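Hydrogenase maturation factor (Thermoanaerobacter tengcongensis, PDB 3VTH) probably transfers the carbamoyl group of carbamoyl phosphate, at the expense of ATP, to the C-terminal cysteine of HypE during [NiFe]-hydrogenase maturation. Local coordinates at residues A[240-244]-A[245-249]; A[341-344]-A[345-349]; A[668-671]-A[672-676]; A[704-707]-A[708-711]. All coordinates share one frame; numbering follows the deposited sequence.

Contact 1. Residues A[240-244]-A[245-249]; sequences TLRRR and KKRYG. With APC (diphosphomethylphosphonic acid adenosyl ester), chain F.
Arg242 meets the backbone after the helix because CG stands beside its own N (chi1 -74°) and the chain then runs extended to NE, laying the aliphatic part along Arg247 O. CG comes within 3.2 Å of Arg247 O, and NH1 donates to that same oxygen at 2.8 Å, from above the carbonyl plane and bent at the hydrogen (141°). The guanidinium is gripped further by Gly296 O at NE and Lys250 O at NH2, and makes a cation-pi contact with Phe252. The turn that Arg242 spans is a Schellman motif ending helix 235-245: Lys246, with positive phi, is the C-prime residue, Arg247 N donates to Arg242 O at 3.1 Å, and the bond from Lys246 N to Arg243 O is weak. Over the centre of one face of the Tyr248 ring lies Arg242 O, while Tyr248 OH reaches Arg243 CG at 3.4 Å and shares a water with Arg243 O. An alanine at Arg242 is likely to leave Arg247 O without its side-chain donor and the loop leading to the nucleotide less firmly tied to the helix. Arg247 NH2 is hydrogen-bonded to Pro251 O, and O1A of the ATP analogue lies over one face of its guanidinium, 2.9 Å from NH2; Lys245, bonded as well to Thr328 and Ser329, donates from NZ to O1G at 3.1 Å.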
loop_
_atom_site.group_PDB
_atom_site.type_symbol
_atom_site.label_atom_id
_atom_site.label_comp_id
_atom_site.label_asym_id
_atom_site.label_seq_id
_atom_site.Cartn_x
_atom_site.Cartn_y
_atom_site.Cartn_z
ATOM N N THR A 240 27.196 4.723 -3.568
ATOM C CA THR A 240 27.635 3.327 -3.578
ATOM C C THR A 240 26.449 2.353 -3.499
ATOM O O THR A 240 26.425 1.338 -4.205
ATOM C CB THR A 240 28.633 3.062 -2.440
ATOM O OG1 THR A 240 29.742 3.948 -2.599
ATOM C CG2 THR A 240 29.130 1.609 -2.459
ATOM N N LEU A 241 25.467 2.679 -2.663
ATOM C CA LEU A 241 24.262 1.866 -2.551
ATOM C C LEU A 241 23.512 1.796 -3.883
ATOM O O LEU A 241 23.107 0.705 -4.307
ATOM C CB LEU A 241 23.354 2.360 -1.413
ATOM C CG LEU A 241 22.001 1.655 -1.241
ATOM C CD1 LEU A 241 22.227 0.154 -1.001
ATOM C CD2 LEU A 241 21.189 2.270 -0.119
ATOM N N ARG A 242 23.342 2.943 -4.542
ATOM C CA ARG A 242 22.709 2.990 -5.861
ATOM C C ARG A 242 23.460 2.172 -6.919
ATOM O O ARG A 242 22.832 1.493 -7.722
ATOM C CB ARG A 242 22.538 4.436 -6.348
ATOM C CG ARG A 242 21.440 5.200 -5.636
ATOM C CD ARG A 242 21.044 6.484 -6.393
ATOM N NE ARG A 242 19.951 7.158 -5.694
ATOM C CZ ARG A 242 18.671 6.810 -5.780
ATOM N NH1 ARG A 242 18.299 5.807 -6.572
ATOM N NH2 ARG A 242 17.754 7.475 -5.082
ATOM N N ARG A 243 24.789 2.242 -6.923
ATOM C CA ARG A 243 25.601 1.464 -7.873
ATOM C C ARG A 243 25.460 -0.045 -7.655
ATOM O O ARG A 243 25.293 -0.807 -8.607
ATOM C CB ARG A 243 27.084 1.858 -7.804
ATOM C CG ARG A 243 27.960 1.234 -8.920
ATOM C CD ARG A 243 29.469 1.503 -8.748
ATOM N NE ARG A 243 29.713 2.753 -8.036
ATOM C CZ ARG A 243 30.129 2.842 -6.775
ATOM N NH1 ARG A 243 30.395 1.749 -6.064
ATOM N NH2 ARG A 243 30.290 4.039 -6.229
ATOM N N ARG A 244 25.535 -0.468 -6.399
ATOM C CA ARG A 244 25.536 -1.886 -6.079
ATOM C C ARG A 244 24.150 -2.510 -6.245
ATOM O O ARG A 244 24.029 -3.583 -6.820
ATOM C CB ARG A 244 26.070 -2.116 -4.678
ATOM C CG ARG A 244 27.553 -1.807 -4.539
ATOM C CD ARG A 244 28.033 -2.214 -3.171
ATOM N NE ARG A 244 29.429 -1.850 -2.939
ATOM C CZ ARG A 244 30.030 -1.961 -1.758
ATOM N NH1 ARG A 244 29.353 -2.429 -0.715
ATOM N NH2 ARG A 244 31.302 -1.611 -1.618
ATOM N N LYS A 245 23.111 -1.826 -5.771
ATOM C CA LYS A 245 21.739 -2.290 -5.986
ATOM C C LYS A 245 21.305 -2.145 -7.458
ATOM O O LYS A 245 20.413 -2.868 -7.921
ATOM C CB LYS A 245 20.750 -1.599 -5.027
ATOM C CG LYS A 245 19.374 -2.303 -4.963
ATOM C CD LYS A 245 18.417 -1.719 -3.909
ATOM C CE LYS A 245 17.009 -2.288 -4.116
ATOM N NZ LYS A 245 16.042 -1.835 -3.068
ATOM N N LYS A 246 21.966 -1.247 -8.190
ATOM C CA LYS A 246 21.625 -0.919 -9.584
ATOM C C LYS A 246 20.273 -0.190 -9.656
ATOM O O LYS A 246 19.499 -0.357 -10.604
ATOM C CB LYS A 246 21.668 -2.168 -10.494
ATOM C CG LYS A 246 23.068 -2.751 -10.687
ATOM C CD LYS A 246 23.037 -4.267 -10.858
ATOM C CE LYS A 246 24.445 -4.884 -10.773
ATOM N NZ LYS A 246 25.175 -4.822 -12.072
ATOM N N ARG A 247 20.007 0.623 -8.637
ATOM C CA ARG A 247 18.763 1.398 -8.506
ATOM C C ARG A 247 19.145 2.872 -8.598
ATOM O O ARG A 247 19.497 3.497 -7.588
ATOM C CB ARG A 247 18.141 1.096 -7.145
ATOM C CG ARG A 247 16.770 1.690 -6.870
ATOM C CD ARG A 247 16.364 1.242 -5.465
ATOM N NE ARG A 247 15.092 1.788 -5.009
ATOM C CZ ARG A 247 14.902 3.052 -4.638
ATOM N NH1 ARG A 247 15.900 3.923 -4.700
ATOM N NH2 ARG A 247 13.713 3.448 -4.221
ATOM N N TYR A 248 19.085 3.430 -9.805
ATOM C CA TYR A 248 19.726 4.720 -10.062
ATOM C C TYR A 248 18.836 5.957 -10.007
ATOM O O TYR A 248 19.348 7.080 -9.843
ATOM C CB TYR A 248 20.468 4.694 -11.393
ATOM C CG TYR A 248 21.838 4.057 -11.317
ATOM C CD1 TYR A 248 22.914 4.730 -10.725
ATOM C CD2 TYR A 248 22.067 2.786 -11.854
ATOM C CE1 TYR A 248 24.190 4.145 -10.665
ATOM C CE2 TYR A 248 23.331 2.193 -11.803
ATOM C CZ TYR A 248 24.386 2.878 -11.208
ATOM O OH TYR A 248 25.634 2.292 -11.163
ATOM N N GLY A 249 17.530 5.770 -10.167
ATOM C CA GLY A 249 16.621 6.911 -10.259
ATOM C C GLY A 249 15.571 7.023 -9.169
ATOM O O GLY A 249 15.286 8.130 -8.695
HETATM P PG APC F . 13.406 -2.225 -6.045
HETATM O O1G APC F . 13.544 -2.667 -4.611
HETATM O O2G APC F . 14.500 -1.272 -6.461
HETATM O O3G APC F . 13.203 -3.343 -7.027
HETATM P PB APC F . 11.283 -0.525 -5.090
HETATM O O1B APC F . 10.667 -1.526 -4.162
HETATM O O2B APC F . 10.296 0.357 -5.827
HETATM O O3B APC F . 12.054 -1.360 -6.228
HETATM P PA APC F . 12.453 0.633 -2.413
HETATM O O1A APC F . 13.504 1.639 -2.005
HETATM O O2A APC F . 12.527 -0.680 -1.722
HETATM C C3A APC F . 12.545 0.479 -4.238
HETATM O "O5'" APC F . 10.973 1.187 -2.094
HETATM C "C5'" APC F . 10.697 2.512 -1.649
HETATM C "C4'" APC F . 9.476 3.028 -2.406
HETATM O "O4'" APC F . 9.152 4.306 -1.847
HETATM C "C3'" APC F . 9.804 3.240 -3.887
HETATM O "O3'" APC F . 8.724 2.820 -4.739
HETATM C "C2'" APC F . 9.951 4.743 -4.004
HETATM O "O2'" APC F . 9.716 5.222 -5.342
HETATM C "C1'" APC F . 9.008 5.245 -2.912
HETATM N N9 APC F . 9.485 6.570 -2.532
HETATM C C8 APC F . 10.569 6.876 -1.768
HETATM N N7 APC F . 10.710 8.222 -1.688
HETATM C C5 APC F . 9.713 8.777 -2.410
HETATM C C6 APC F . 9.269 10.145 -2.759
HETATM N N6 APC F . 9.930 11.227 -2.298
HETATM N N1 APC F . 8.180 10.276 -3.548
HETATM C C2 APC F . 7.489 9.213 -4.009
HETATM N N3 APC F . 7.824 7.938 -3.749
HETATM C C4 APC F . 8.908 7.679 -2.965
HETATM O O HOH W 1 25.391 -0.334 -11.342
#

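Contact 2. Residues A[341-344]-A[345-349]; sequences NEEA and LEKLK
Lys347 N donates to Glu343 O at 2.8 Å, almost straight at the hydrogen (169°), and the side chains of the same two residues form a salt bridge, Lys347 NZ to Glu343 OE2 at 3.3 Å, whose hydrogen bond is weak. This is the i to i+4 pairing of an alpha-helix, here helix 341-347 of the YrdC-like (telomere recombination) domain, and the bridge joins residues one turn apart. Glu343 CG lies opposite the backbone N (chi1 176°) and its chain stays extended, while the lysine chain, also extended, sets off beside its own N, and the two slant across each other, with Lys347 CD 3.9 Å from Glu343 CG. The carboxylate has a second task at the start of the helix: OE1 accepts from the backbone N of both Lys339 and Asp340, consistent with this grip, rather than the weak lysine bond, fixing the rotation of the group.

Leu345 N bonds to Asn341 O, and Asn341 ND2 is itself anchored on Asn358 O of strand 354-358. Leu348, the first residue to leave helical angles, still donates from N to Ala344 O at 2.8 Å. On the buried flank Ala344 packs on Phe226, whereas Leu345 and Leu348 rest against Phe355, so the helix lies on the large mixed sheet through strands 226-229 and 354-358. Along the helix itself the apolar contact is slighter: Ala344 CB meets Leu348 CD1 at 4.2 Å.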
loop_
_atom_site.group_PDB
_atom_site.type_symbol
_atom_site.label_atom_id
_atom_site.label_comp_id
_atom_site.label_asym_id
_atom_site.label_seq_id
_atom_site.Cartn_x
_atom_site.Cartn_y
_atom_site.Cartn_z
ATOM N N ASN A 341 17.718 -15.530 6.209
ATOM C CA ASN A 341 19.142 -15.249 6.414
ATOM C C ASN A 341 20.010 -15.744 5.255
ATOM O O ASN A 341 20.813 -14.973 4.684
ATOM C CB ASN A 341 19.623 -15.832 7.748
ATOM C CG ASN A 341 18.957 -15.176 8.955
ATOM O OD1 ASN A 341 18.692 -13.978 8.958
ATOM N ND2 ASN A 341 18.694 -15.963 9.988
ATOM N N GLU A 342 19.843 -17.018 4.889
ATOM C CA GLU A 342 20.664 -17.620 3.834
ATOM C C GLU A 342 20.504 -16.897 2.499
ATOM O O GLU A 342 21.482 -16.673 1.794
ATOM C CB GLU A 342 20.323 -19.090 3.639
ATOM C CG GLU A 342 20.885 -19.990 4.692
ATOM C CD GLU A 342 20.159 -21.325 4.757
ATOM O OE1 GLU A 342 19.029 -21.361 5.287
ATOM O OE2 GLU A 342 20.727 -22.335 4.295
ATOM N N GLU A 343 19.254 -16.562 2.175
ATOM C CA GLU A 343 18.873 -15.853 0.958
ATOM C C GLU A 343 19.566 -14.493 0.905
ATOM O O GLU A 343 20.170 -14.129 -0.117
ATOM C CB GLU A 343 17.338 -15.695 0.933
ATOM C CG GLU A 343 16.762 -14.886 -0.214
ATOM C CD GLU A 343 15.234 -14.688 -0.132
ATOM O OE1 GLU A 343 14.619 -14.797 0.972
ATOM O OE2 GLU A 343 14.654 -14.394 -1.200
ATOM N N ALA A 344 19.501 -13.763 2.019
ATOM C CA ALA A 344 20.092 -12.427 2.104
ATOM C C ALA A 344 21.616 -12.447 1.920
ATOM O O ALA A 344 22.167 -11.669 1.144
ATOM C CB ALA A 344 19.715 -11.760 3.420
ATOM N N LEU A 345 22.286 -13.354 2.617
ATOM C CA LEU A 345 23.744 -13.463 2.528
ATOM C C LEU A 345 24.227 -13.812 1.118
ATOM O O LEU A 345 25.294 -13.364 0.684
ATOM C CB LEU A 345 24.250 -14.498 3.531
ATOM C CG LEU A 345 24.196 -14.118 5.015
ATOM C CD1 LEU A 345 24.310 -15.390 5.847
ATOM C CD2 LEU A 345 25.320 -13.131 5.387
ATOM N N GLU A 346 23.444 -14.611 0.404
ATOM C CA GLU A 346 23.784 -14.982 -0.964
ATOM C C GLU A 346 23.430 -13.872 -1.966
ATOM O O GLU A 346 24.282 -13.457 -2.741
ATOM C CB GLU A 346 23.138 -16.322 -1.344
ATOM C CG GLU A 346 23.495 -16.875 -2.733
ATOM C CD GLU A 346 24.995 -17.100 -2.952
ATOM O OE1 GLU A 346 25.457 -16.883 -4.098
ATOM O OE2 GLU A 346 25.716 -17.498 -2.001
ATOM N N LYS A 347 22.188 -13.386 -1.936
ATOM C CA LYS A 347 21.725 -12.393 -2.916
ATOM C C LYS A 347 22.302 -10.988 -2.709
ATOM O O LYS A 347 22.449 -10.236 -3.668
ATOM C CB LYS A 347 20.192 -12.350 -2.978
ATOM C CG LYS A 347 19.619 -13.624 -3.606
ATOM C CD LYS A 347 18.103 -13.619 -3.670
ATOM C CE LYS A 347 17.592 -14.934 -4.277
ATOM N NZ LYS A 347 16.098 -15.040 -4.133
ATOM N N LEU A 348 22.637 -10.651 -1.464
ATOM C CA LEU A 348 23.151 -9.321 -1.143
ATOM C C LEU A 348 24.667 -9.288 -0.926
ATOM O O LEU A 348 25.202 -8.312 -0.391
ATOM C CB LEU A 348 22.403 -8.742 0.066
ATOM C CG LEU A 348 20.864 -8.823 -0.000
ATOM C CD1 LEU A 348 20.208 -8.194 1.224
ATOM C CD2 LEU A 348 20.322 -8.182 -1.287
ATOM N N LYS A 349 25.355 -10.338 -1.359
ATOM C CA LYS A 349 26.772 -10.502 -1.020
ATOM C C LYS A 349 27.664 -9.452 -1.677
ATOM O O LYS A 349 28.724 -9.128 -1.151
ATOM C CB LYS A 349 27.260 -11.908 -1.356
ATOM C CG LYS A 349 27.286 -12.230 -2.828
ATOM C CD LYS A 349 27.739 -13.653 -3.053
ATOM C CE LYS A 349 27.600 -14.014 -4.516
ATOM N NZ LYS A 349 28.574 -15.061 -4.865
#

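Contact 3. Residues A[668-671]-A[672-676]; sequences YISA and KFHNT
Ser670 O is held by two donors from one residue, His674: its backbone N at 2.9 Å and its ring ND1 at 2.8 Å. The ND1 bond is nearly straight (164°) and the oxygen sits within the imidazole plane, at its edge, although seen from the carbonyl the ring nitrogen stands well above the peptide plane. With CG beside the backbone N (chi1 -80°), the ring folds back along the helix to reach this oxygen. With ND1 donating here, NE2 is probably left as the acceptor for Asn706 ND2, and Phe601 meets the ring edge-to-face. All this lies within helix 666-692 of the Kae1-like carbamoyltransferase domain, where the side-chain bond doubles an ordinary i to i+4 backbone bond. Ser670 OG, 3.2 Å from His674 CE1, is itself bonded to Leu624 O. One turn after Tyr668, the Lys672 chain passes over one face of the tyrosine ring, offset toward its rim; CD is 3.5 Å from Tyr668 CE2, and the bend at chi3 precedes the ammonium, which pairs with Asp659. Lys672 O is likewise gripped twice: Thr676 OG1 reaches Lys672 O at 2.6 Å, and the backbone N of the same threonine arrives from the opposite face of the carbonyl plane.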
loop_
_atom_site.group_PDB
_atom_site.type_symbol
_atom_site.label_atom_id
_atom_site.label_comp_id
_atom_site.label_asym_id
_atom_site.label_seq_id
_atom_site.Cartn_x
_atom_site.Cartn_y
_atom_site.Cartn_z
ATOM N N TYR A 668 6.382 27.716 -14.164
ATOM C CA TYR A 668 5.177 28.406 -14.606
ATOM C C TYR A 668 4.432 27.623 -15.683
ATOM O O TYR A 668 3.218 27.486 -15.620
ATOM C CB TYR A 668 5.562 29.808 -15.099
ATOM C CG TYR A 668 4.414 30.667 -15.570
ATOM C CD1 TYR A 668 3.483 31.181 -14.665
ATOM C CD2 TYR A 668 4.278 30.991 -16.913
ATOM C CE1 TYR A 668 2.440 31.990 -15.089
ATOM C CE2 TYR A 668 3.244 31.807 -17.349
ATOM C CZ TYR A 668 2.324 32.305 -16.432
ATOM O OH TYR A 668 1.288 33.115 -16.869
ATOM N N ILE A 669 5.157 27.091 -16.659
ATOM C CA ILE A 669 4.555 26.259 -17.707
ATOM C C ILE A 669 3.900 25.002 -17.113
ATOM O O ILE A 669 2.811 24.594 -17.509
ATOM C CB ILE A 669 5.610 25.863 -18.757
ATOM C CG1 ILE A 669 6.083 27.109 -19.526
ATOM C CG2 ILE A 669 5.057 24.806 -19.711
ATOM C CD1 ILE A 669 7.260 26.854 -20.443
ATOM N N SER A 670 4.571 24.391 -16.152
ATOM C CA SER A 670 4.027 23.191 -15.517
ATOM C C SER A 670 2.721 23.514 -14.799
ATOM O O SER A 670 1.743 22.771 -14.914
ATOM C CB SER A 670 5.036 22.614 -14.524
ATOM O OG SER A 670 4.496 21.440 -13.932
ATOM N N ALA A 671 2.712 24.620 -14.054
ATOM C CA ALA A 671 1.511 25.044 -13.346
ATOM C C ALA A 671 0.350 25.254 -14.331
ATOM O O ALA A 671 -0.757 24.779 -14.100
ATOM C CB ALA A 671 1.782 26.308 -12.519
ATOM N N LYS A 672 0.626 25.952 -15.432
ATOM C CA LYS A 672 -0.383 26.210 -16.471
ATOM C C LYS A 672 -0.903 24.906 -17.081
ATOM O O LYS A 672 -2.102 24.765 -17.375
ATOM C CB LYS A 672 0.210 27.093 -17.572
ATOM C CG LYS A 672 0.429 28.576 -17.194
ATOM C CD LYS A 672 0.976 29.384 -18.389
ATOM C CE LYS A 672 -0.107 29.730 -19.408
ATOM N NZ LYS A 672 0.439 30.606 -20.485
ATOM N N PHE A 673 0.002 23.966 -17.309
ATOM C CA PHE A 673 -0.390 22.656 -17.825
ATOM C C PHE A 673 -1.278 21.887 -16.833
ATOM O O PHE A 673 -2.315 21.341 -17.237
ATOM C CB PHE A 673 0.842 21.833 -18.248
ATOM C CG PHE A 673 0.548 20.385 -18.492
ATOM C CD1 PHE A 673 -0.284 19.993 -19.541
ATOM C CD2 PHE A 673 1.098 19.408 -17.664
ATOM C CE1 PHE A 673 -0.584 18.632 -19.753
ATOM C CE2 PHE A 673 0.817 18.048 -17.871
ATOM C CZ PHE A 673 -0.025 17.660 -18.915
ATOM N N HIS A 674 -0.880 21.834 -15.555
ATOM C CA HIS A 674 -1.682 21.135 -14.525
ATOM C C HIS A 674 -3.091 21.749 -14.464
ATOM O O HIS A 674 -4.095 21.034 -14.440
ATOM C CB HIS A 674 -1.022 21.219 -13.145
ATOM C CG HIS A 674 0.089 20.235 -12.923
ATOM N ND1 HIS A 674 1.360 20.417 -13.425
ATOM C CD2 HIS A 674 0.124 19.074 -12.220
ATOM C CE1 HIS A 674 2.129 19.407 -13.046
ATOM N NE2 HIS A 674 1.404 18.581 -12.309
ATOM N N ASN A 675 -3.154 23.078 -14.463
ATOM C CA ASN A 675 -4.438 23.783 -14.401
ATOM C C ASN A 675 -5.343 23.513 -15.597
ATOM O O ASN A 675 -6.568 23.462 -15.458
ATOM C CB ASN A 675 -4.234 25.293 -14.266
ATOM C CG ASN A 675 -3.667 25.697 -12.925
ATOM O OD1 ASN A 675 -3.815 24.992 -11.910
ATOM N ND2 ASN A 675 -3.006 26.851 -12.910
ATOM N N THR A 676 -4.734 23.367 -16.771
ATOM C CA THR A 676 -5.443 23.014 -17.991
ATOM C C THR A 676 -6.150 21.640 -17.854
ATOM O O THR A 676 -7.345 21.499 -18.160
ATOM C CB THR A 676 -4.481 23.003 -19.188
ATOM O OG1 THR A 676 -3.813 24.270 -19.264
ATOM C CG2 THR A 676 -5.245 22.749 -20.508
#

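Contact 4. Residues A[704-707]-A[708-711]; sequences FQNR and YLLR. With AP2 (phosphomethylphosphonic acid adenosyl ester), chain H.
Phe704 turns the edge of its ring to Leu709 O, 4.2 Å from CE1, while Leu710 CD1 approaches obliquely to 3.9 Å from CD1 of the ring, the phenylalanine and leucine side chains crossing at about a right angle. The Asn706 amide is used at both ends. Its OD1 accepts from Leu709 N at 3.0 Å, a straight bond (173°) whose donor stands above the amide plane, and its ND2 donates to N1 of the adenine of the bound nucleotide analogue at 2.9 Å, with His674 NE2 as a second partner. Asn706 is thus the N-cap of helix 707-719: CG opposite the backbone N (chi1 -173°) swings the oxygen over the first turn, and the main-chain Asn706 O takes the next bond, from Leu710 N at 3.1 Å. One residue thereby ties the start of a helix to base recognition in the Kae1-like domain of the actin-ATPase clan. Leu709 CG packs on Asn706 CG at 3.7 Å, and Phe601 touches both residues. An alanine in place of Asn706 would probably leave Leu709 N without its cap, adenine N1 without this donor and His674 NE2 without its partner. Further along, Arg711 N bonds to Arg707 O, an oxygen that also accepts from Asn374 ND2, while Arg707 NH2 donates to Phe373 O; both ties reach strand 370-374 of the neighbouring YrdC-like domain.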
loop_
_atom_site.group_PDB
_atom_site.type_symbol
_atom_site.label_atom_id
_atom_site.label_comp_id
_atom_site.label_asym_id
_atom_site.label_seq_id
_atom_site.Cartn_x
_atom_site.Cartn_y
_atom_site.Cartn_z
ATOM N N PHE A 704 -3.551 10.218 -10.581
ATOM C CA PHE A 704 -4.022 10.886 -9.360
ATOM C C PHE A 704 -3.128 10.730 -8.123
ATOM O O PHE A 704 -3.434 11.257 -7.051
ATOM C CB PHE A 704 -5.498 10.596 -9.108
ATOM C CG PHE A 704 -6.392 11.315 -10.055
ATOM C CD1 PHE A 704 -6.509 12.710 -9.986
ATOM C CD2 PHE A 704 -7.072 10.632 -11.054
ATOM C CE1 PHE A 704 -7.339 13.411 -10.881
ATOM C CE2 PHE A 704 -7.891 11.322 -11.962
ATOM C CZ PHE A 704 -8.021 12.708 -11.885
ATOM N N GLN A 705 -1.988 10.074 -8.302
ATOM C CA GLN A 705 -0.869 10.227 -7.371
ATOM C C GLN A 705 -0.299 11.655 -7.379
ATOM O O GLN A 705 0.400 12.056 -6.446
ATOM C CB GLN A 705 0.240 9.239 -7.709
ATOM C CG GLN A 705 -0.150 7.771 -7.471
ATOM C CD GLN A 705 0.859 6.828 -8.066
ATOM O OE1 GLN A 705 1.030 6.772 -9.293
ATOM N NE2 GLN A 705 1.535 6.077 -7.214
ATOM N N ASN A 706 -0.605 12.411 -8.427
ATOM C CA ASN A 706 -0.242 13.829 -8.494
ATOM C C ASN A 706 -1.105 14.583 -7.476
ATOM O O ASN A 706 -2.344 14.637 -7.617
ATOM C CB ASN A 706 -0.489 14.333 -9.923
ATOM C CG ASN A 706 0.003 15.744 -10.151
ATOM O OD1 ASN A 706 -0.399 16.673 -9.461
ATOM N ND2 ASN A 706 0.886 15.906 -11.127
ATOM N N ARG A 707 -0.462 15.132 -6.443
ATOM C CA ARG A 707 -1.173 15.777 -5.335
ATOM C C ARG A 707 -2.021 16.980 -5.799
ATOM O O ARG A 707 -3.141 17.185 -5.335
ATOM C CB ARG A 707 -0.185 16.233 -4.243
ATOM C CG ARG A 707 0.594 15.096 -3.576
ATOM C CD ARG A 707 1.654 15.632 -2.596
ATOM N NE ARG A 707 1.028 16.485 -1.583
ATOM C CZ ARG A 707 0.602 16.061 -0.388
ATOM N NH1 ARG A 707 0.746 14.790 -0.025
ATOM N NH2 ARG A 707 0.023 16.920 0.444
ATOM N N TYR A 708 -1.461 17.756 -6.717
ATOM C CA TYR A 708 -2.089 18.954 -7.230
ATOM C C TYR A 708 -3.333 18.627 -8.063
ATOM O O TYR A 708 -4.413 19.165 -7.793
ATOM C CB TYR A 708 -1.075 19.754 -8.040
ATOM C CG TYR A 708 -1.544 21.140 -8.414
ATOM C CD1 TYR A 708 -1.454 22.203 -7.502
ATOM C CD2 TYR A 708 -2.061 21.394 -9.682
ATOM C CE1 TYR A 708 -1.884 23.490 -7.847
ATOM C CE2 TYR A 708 -2.485 22.670 -10.042
ATOM C CZ TYR A 708 -2.402 23.710 -9.112
ATOM O OH TYR A 708 -2.818 24.965 -9.494
ATOM N N LEU A 709 -3.190 17.743 -9.055
ATOM C CA LEU A 709 -4.342 17.285 -9.846
ATOM C C LEU A 709 -5.488 16.788 -8.976
ATOM O O LEU A 709 -6.642 17.161 -9.175
ATOM C CB LEU A 709 -3.959 16.149 -10.809
ATOM C CG LEU A 709 -3.097 16.407 -12.041
ATOM C CD1 LEU A 709 -3.093 15.162 -12.921
ATOM C CD2 LEU A 709 -3.573 17.629 -12.843
ATOM N N LEU A 710 -5.163 15.936 -8.009
ATOM C CA LEU A 710 -6.181 15.376 -7.123
ATOM C C LEU A 710 -6.865 16.462 -6.287
ATOM O O LEU A 710 -8.091 16.577 -6.293
ATOM C CB LEU A 710 -5.587 14.293 -6.206
ATOM C CG LEU A 710 -6.664 13.585 -5.365
ATOM C CD1 LEU A 710 -7.604 12.771 -6.259
ATOM C CD2 LEU A 710 -6.074 12.716 -4.229
ATOM N N ARG A 711 -6.079 17.267 -5.582
ATOM C CA ARG A 711 -6.638 18.267 -4.678
ATOM C C ARG A 711 -7.429 19.346 -5.430
ATOM O O ARG A 711 -8.531 19.702 -5.043
ATOM C CB ARG A 711 -5.541 18.908 -3.812
ATOM C CG ARG A 711 -6.042 20.062 -2.937
ATOM C CD ARG A 711 -4.933 20.722 -2.136
ATOM N NE ARG A 711 -4.002 21.476 -2.974
ATOM C CZ ARG A 711 -4.240 22.695 -3.446
ATOM N NH1 ARG A 711 -5.387 23.303 -3.170
ATOM N NH2 ARG A 711 -3.333 23.307 -4.189
HETATM P PB AP2 H . -0.778 1.923 -15.775
HETATM O O1B AP2 H . -0.435 3.277 -16.346
HETATM O O2B AP2 H . -2.234 1.630 -15.578
HETATM O O3B AP2 H . 0.009 0.818 -16.434
HETATM C C3A AP2 H . -0.073 2.017 -14.108
HETATM P PA AP2 H . -0.884 3.198 -12.991
HETATM O O1A AP2 H . -0.227 2.834 -11.668
HETATM O O2A AP2 H . -2.389 3.272 -13.079
HETATM O "O5'" AP2 H . -0.363 4.648 -13.486
HETATM C "C5'" AP2 H . 1.008 4.963 -13.274
HETATM C "C4'" AP2 H . 1.281 6.168 -14.145
HETATM O "O4'" AP2 H . 0.677 7.324 -13.565
HETATM C "C3'" AP2 H . 2.758 6.498 -14.238
HETATM O "O3'" AP2 H . 3.414 5.638 -15.175
HETATM C "C2'" AP2 H . 2.679 7.947 -14.676
HETATM O "O2'" AP2 H . 2.472 7.939 -16.094
HETATM C "C1'" AP2 H . 1.443 8.478 -13.938
HETATM N N9 AP2 H . 1.934 9.249 -12.760
HETATM C C8 AP2 H . 2.621 8.781 -11.688
HETATM N N7 AP2 H . 2.955 9.781 -10.828
HETATM C C5 AP2 H . 2.474 10.928 -11.347
HETATM C C6 AP2 H . 2.474 12.361 -10.958
HETATM N N6 AP2 H . 3.058 12.779 -9.807
HETATM N N1 AP2 H . 1.868 13.239 -11.805
HETATM C C2 AP2 H . 1.260 12.848 -12.946
HETATM N N3 AP2 H . 1.237 11.564 -13.364
HETATM C C4 AP2 H . 1.816 10.580 -12.619
#

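The four contacts follow one another along the chain, two in each of two nucleotide-binding domains. Contacts 1 and 2 belong to the YrdC-like range 210-384, their centres 17 Å apart without touching: contact 1 ends helix 235-245 at one nucleotide analogue, and contact 2 is helix 341-347 on the same domain's sheet. Contacts 3 and 4, centres 13 Å apart in the Kae1-like range 503-741, do touch, Asn675 OD1 lying 2.6 Å from Tyr708 OH; helix 666-692 thus meets the start of helix 707-719 beside the second analogue. Contacts 1 and 4 have centres about 29 Å apart, so the two nucleotides occupy separate sites, which probably serve different steps of the reaction.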